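Local coordinates for ESX-5 secretion system protein EccC5 (PDB 6J18) that takes part, as an ATPase of the ESX-5 type VII system, in secretion of EsxN, PE_PGRS and PPE proteins, here as its C-terminal ATP-binding domain, at residues W199-Q212 and A233-F245. Residues are numbered along the deposited sequence; the frame is centred on the assembly and turned at random.
Sequences WSGPEIFLIVDDIQ and ADVGLHVIVTRTF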
# COMPACT_ATOMS: atom_id res chain seq x y z
N TRP A 199 21.51 2.13 9.81
CA TRP A 199 20.82 0.96 9.29
C TRP A 199 20.85 0.98 7.77
O TRP A 199 20.84 2.04 7.15
CB TRP A 199 19.38 0.89 9.81
CG TRP A 199 18.44 1.91 9.24
CD1 TRP A 199 18.12 3.12 9.79
CD2 TRP A 199 17.69 1.81 8.03
NE1 TRP A 199 17.22 3.78 8.99
CE2 TRP A 199 16.94 3.00 7.90
CE3 TRP A 199 17.57 0.84 7.03
CZ2 TRP A 199 16.09 3.24 6.82
CZ3 TRP A 199 16.73 1.08 5.96
CH2 TRP A 199 16.00 2.27 5.86
N SER A 200 20.90 -0.21 7.19
CA SER A 200 20.91 -0.36 5.74
C SER A 200 19.93 -1.44 5.33
O SER A 200 19.66 -2.37 6.10
CB SER A 200 22.32 -0.69 5.24
OG SER A 200 23.26 0.25 5.69
N GLY A 201 19.39 -1.32 4.13
CA GLY A 201 18.46 -2.31 3.64
C GLY A 201 17.42 -1.73 2.71
O GLY A 201 17.32 -0.51 2.57
N PRO A 202 16.64 -2.60 2.07
CA PRO A 202 15.65 -2.18 1.08
C PRO A 202 14.42 -1.56 1.71
O PRO A 202 14.18 -1.69 2.91
CB PRO A 202 15.29 -3.49 0.38
CG PRO A 202 15.44 -4.51 1.45
CD PRO A 202 16.61 -4.06 2.28
N GLU A 203 13.64 -0.87 0.87
CA GLU A 203 12.33 -0.37 1.25
C GLU A 203 11.41 -1.55 1.53
O GLU A 203 11.42 -2.53 0.79
CB GLU A 203 11.76 0.54 0.15
CG GLU A 203 12.58 1.80 -0.08
CD GLU A 203 12.46 2.78 1.06
OE1 GLU A 203 11.33 3.28 1.34
OE2 GLU A 203 13.49 3.04 1.71
N ILE A 204 10.65 -1.47 2.61
CA ILE A 204 9.77 -2.56 3.01
C ILE A 204 8.31 -2.23 2.73
O ILE A 204 7.77 -1.26 3.26
CB ILE A 204 9.94 -2.91 4.50
CG1 ILE A 204 11.33 -3.50 4.75
CG2 ILE A 204 8.87 -3.90 4.95
CD1 ILE A 204 11.65 -3.74 6.20
N PHE A 205 7.67 -3.04 1.89
CA PHE A 205 6.26 -2.88 1.59
C PHE A 205 5.44 -3.96 2.29
O PHE A 205 5.49 -5.13 1.92
CB PHE A 205 6.00 -2.93 0.08
CG PHE A 205 6.55 -1.75 -0.67
CD1 PHE A 205 7.88 -1.71 -1.07
CD2 PHE A 205 5.72 -0.69 -1.00
CE1 PHE A 205 8.38 -0.63 -1.77
CE2 PHE A 205 6.22 0.40 -1.71
CZ PHE A 205 7.54 0.43 -2.09
N LEU A 206 4.68 -3.56 3.31
CA LEU A 206 3.73 -4.46 3.94
C LEU A 206 2.40 -4.37 3.21
O LEU A 206 1.67 -3.38 3.35
CB LEU A 206 3.55 -4.13 5.43
CG LEU A 206 2.43 -4.88 6.15
CD1 LEU A 206 2.62 -6.39 6.06
CD2 LEU A 206 2.34 -4.44 7.60
N ILE A 207 2.09 -5.38 2.42
CA ILE A 207 0.89 -5.37 1.60
C ILE A 207 -0.13 -6.38 2.12
O ILE A 207 0.14 -7.58 2.17
CB ILE A 207 1.21 -5.67 0.13
CG1 ILE A 207 2.13 -4.59 -0.43
CG2 ILE A 207 -0.07 -5.76 -0.69
CD1 ILE A 207 2.67 -4.88 -1.80
N VAL A 208 -1.29 -5.89 2.52
CA VAL A 208 -2.33 -6.73 3.11
C VAL A 208 -3.64 -6.65 2.32
O VAL A 208 -4.26 -5.59 2.24
CB VAL A 208 -2.60 -6.34 4.57
CG1 VAL A 208 -3.62 -7.29 5.19
CG2 VAL A 208 -1.31 -6.34 5.37
N ASP A 209 -4.05 -7.77 1.75
CA ASP A 209 -5.34 -7.85 1.06
C ASP A 209 -6.37 -8.46 2.00
O ASP A 209 -6.05 -9.40 2.73
CB ASP A 209 -5.22 -8.66 -0.23
CG ASP A 209 -6.34 -8.37 -1.22
OD1 ASP A 209 -7.14 -7.45 -0.96
OD2 ASP A 209 -6.40 -9.06 -2.26
N ASP A 210 -7.58 -7.92 1.99
CA ASP A 210 -8.69 -8.43 2.80
C ASP A 210 -8.38 -8.45 4.29
O ASP A 210 -8.38 -9.51 4.92
CB ASP A 210 -9.08 -9.83 2.33
CG ASP A 210 -9.53 -9.86 0.89
OD1 ASP A 210 -10.34 -8.99 0.50
OD2 ASP A 210 -9.07 -10.75 0.14
N ILE A 211 -8.12 -7.27 4.86
CA ILE A 211 -7.77 -7.17 6.27
C ILE A 211 -8.95 -7.50 7.18
O ILE A 211 -8.78 -7.76 8.37
CB ILE A 211 -7.24 -5.76 6.62
CG1 ILE A 211 -6.45 -5.78 7.93
CG2 ILE A 211 -8.38 -4.75 6.68
CD1 ILE A 211 -5.81 -4.45 8.28
N GLN A 212 -10.16 -7.51 6.61
CA GLN A 212 -11.36 -7.79 7.39
C GLN A 212 -11.38 -9.22 7.91
O GLN A 212 -12.11 -9.54 8.85
CB GLN A 212 -12.62 -7.52 6.56
CG GLN A 212 -12.85 -8.50 5.42
CD GLN A 212 -12.08 -8.13 4.16
OE1 GLN A 212 -11.42 -7.10 4.10
NE2 GLN A 212 -12.17 -8.98 3.15
N ALA A 233 8.65 6.71 7.09
CA ALA A 233 9.64 7.22 6.15
C ALA A 233 11.06 7.05 6.68
O ALA A 233 12.00 6.88 5.91
CB ALA A 233 9.36 8.68 5.83
N ASP A 234 11.20 7.10 8.00
CA ASP A 234 12.51 6.99 8.63
C ASP A 234 13.00 5.55 8.71
O ASP A 234 14.20 5.30 8.86
CB ASP A 234 12.47 7.60 10.04
CG ASP A 234 12.37 9.11 10.01
OD1 ASP A 234 12.14 9.68 8.92
OD2 ASP A 234 12.52 9.73 11.08
N VAL A 235 12.08 4.60 8.61
CA VAL A 235 12.45 3.19 8.63
C VAL A 235 12.18 2.53 7.28
O VAL A 235 12.29 1.31 7.14
CB VAL A 235 11.70 2.42 9.74
CG1 VAL A 235 12.06 2.98 11.11
CG2 VAL A 235 10.20 2.47 9.51
N GLY A 236 11.83 3.34 6.29
CA GLY A 236 11.58 2.86 4.94
C GLY A 236 10.44 1.87 4.86
O GLY A 236 10.53 0.85 4.17
N LEU A 237 9.35 2.17 5.56
CA LEU A 237 8.19 1.28 5.60
C LEU A 237 7.03 1.85 4.80
O LEU A 237 6.76 3.05 4.83
CB LEU A 237 7.76 1.04 7.05
CG LEU A 237 6.45 0.28 7.28
CD1 LEU A 237 6.54 -1.15 6.76
CD2 LEU A 237 6.07 0.30 8.75
N HIS A 238 6.35 0.97 4.07
CA HIS A 238 5.13 1.34 3.35
C HIS A 238 4.03 0.33 3.62
O HIS A 238 4.17 -0.85 3.31
CB HIS A 238 5.40 1.43 1.84
CG HIS A 238 6.50 2.38 1.48
ND1 HIS A 238 6.32 3.75 1.44
CD2 HIS A 238 7.79 2.16 1.13
CE1 HIS A 238 7.45 4.33 1.09
NE2 HIS A 238 8.36 3.39 0.90
N VAL A 239 2.93 0.79 4.21
CA VAL A 239 1.81 -0.08 4.51
C VAL A 239 0.66 0.17 3.53
O VAL A 239 0.10 1.26 3.47
CB VAL A 239 1.30 0.12 5.95
CG1 VAL A 239 0.16 -0.84 6.24
CG2 VAL A 239 2.44 -0.09 6.94
N ILE A 240 0.32 -0.86 2.76
CA ILE A 240 -0.75 -0.76 1.77
C ILE A 240 -1.80 -1.84 2.03
O ILE A 240 -1.52 -3.04 1.90
CB ILE A 240 -0.19 -0.90 0.34
CG1 ILE A 240 0.94 0.12 0.12
CG2 ILE A 240 -1.29 -0.69 -0.68
CD1 ILE A 240 1.64 -0.02 -1.22
N VAL A 241 -3.00 -1.42 2.40
CA VAL A 241 -4.03 -2.33 2.90
C VAL A 241 -5.37 -2.14 2.20
O VAL A 241 -5.76 -1.02 1.87
CB VAL A 241 -4.23 -2.14 4.43
CG1 VAL A 241 -5.30 -3.08 4.96
CG2 VAL A 241 -2.92 -2.36 5.17
N THR A 242 -6.08 -3.25 1.96
CA THR A 242 -7.45 -3.18 1.45
C THR A 242 -8.43 -3.80 2.44
O THR A 242 -8.08 -4.68 3.23
CB THR A 242 -7.59 -3.91 0.10
OG1 THR A 242 -7.50 -5.32 0.30
CG2 THR A 242 -6.52 -3.45 -0.87
N ARG A 243 -9.68 -3.33 2.40
CA ARG A 243 -10.74 -3.89 3.21
C ARG A 243 -12.09 -3.75 2.51
O ARG A 243 -12.34 -2.75 1.85
CB ARG A 243 -10.81 -3.20 4.58
CG ARG A 243 -11.76 -3.87 5.56
CD ARG A 243 -12.11 -2.97 6.73
NE ARG A 243 -12.88 -3.67 7.75
CZ ARG A 243 -14.19 -3.92 7.67
NH1 ARG A 243 -14.88 -3.53 6.60
NH2 ARG A 243 -14.80 -4.56 8.65
N THR A 244 -12.94 -4.76 2.65
CA THR A 244 -14.30 -4.67 2.14
C THR A 244 -15.04 -3.54 2.85
O THR A 244 -14.78 -3.24 4.01
CB THR A 244 -15.07 -5.99 2.33
OG1 THR A 244 -14.89 -6.46 3.68
CG2 THR A 244 -14.55 -7.05 1.37
N PHE A 245 -15.96 -2.90 2.13
CA PHE A 245 -16.60 -1.68 2.63
C PHE A 245 -17.65 -1.96 3.70
O PHE A 245 -17.95 -1.09 4.52
CB PHE A 245 -17.22 -0.91 1.47
CG PHE A 245 -17.72 0.45 1.84
CD1 PHE A 245 -16.83 1.47 2.13
CD2 PHE A 245 -19.07 0.72 1.88
CE1 PHE A 245 -17.29 2.73 2.47
CE2 PHE A 245 -19.53 1.98 2.21
CZ PHE A 245 -18.64 2.98 2.51
O HOH W 1 16.53 6.83 8.29
O HOH W 2 10.82 5.64 2.94
O HOH W 3 -10.25 -6.26 0.82
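Phe205 and His238 lie side by side on neighbouring parallel strands, 203-208 and 237-244, their rings in an offset stack with centroids 4.7 Å apart and planes at 23°. With CG of His238 beside its backbone N (chi1 -56°), His238 CD2 sits over one face of the Phe205 ring, toward its rim, and NE2 donates to Glu203 OE1 (3.0 Å). That bond is bent, 141° at the hydrogen, and uses the anti lone pair of OE1; ND1 is held by Ser94 O, so both ring nitrogens are engaged. Between the strands, six backbone hydrogen bonds run from Ile204 N-Gly236 O to Thr242 N-Val208 O. Past the end of strand 203-208, Thr242 OG1 donates to Asp209 OD1 at 2.5 Å, while Asp209 OD2 is hydrogen-bonded to Thr107 OG1; the Asp209 side chain lies about 4 Å from the bound magnesium, consistent with a Walker B carboxylate in a P-loop ATPase. Ile211 CD1 packs on Val241 CG1 (3.6 Å).

The tight, buried strand pairing gives way at both ends to a looser margin: Gln212 OE1 receives Thr244 N from above its carbonyl plane (3.1 Å), and at Trp199 a water accepts from NE1 (3.2 Å) and donates to Asp234 O. Phe205, Ile207 and Ile240 face helix 106-120, whereas Ile204, Leu206 and Leu237 meet helix 165-180; strand 137-143 flanks 203-208, and strand 96-100 flanks 237-244.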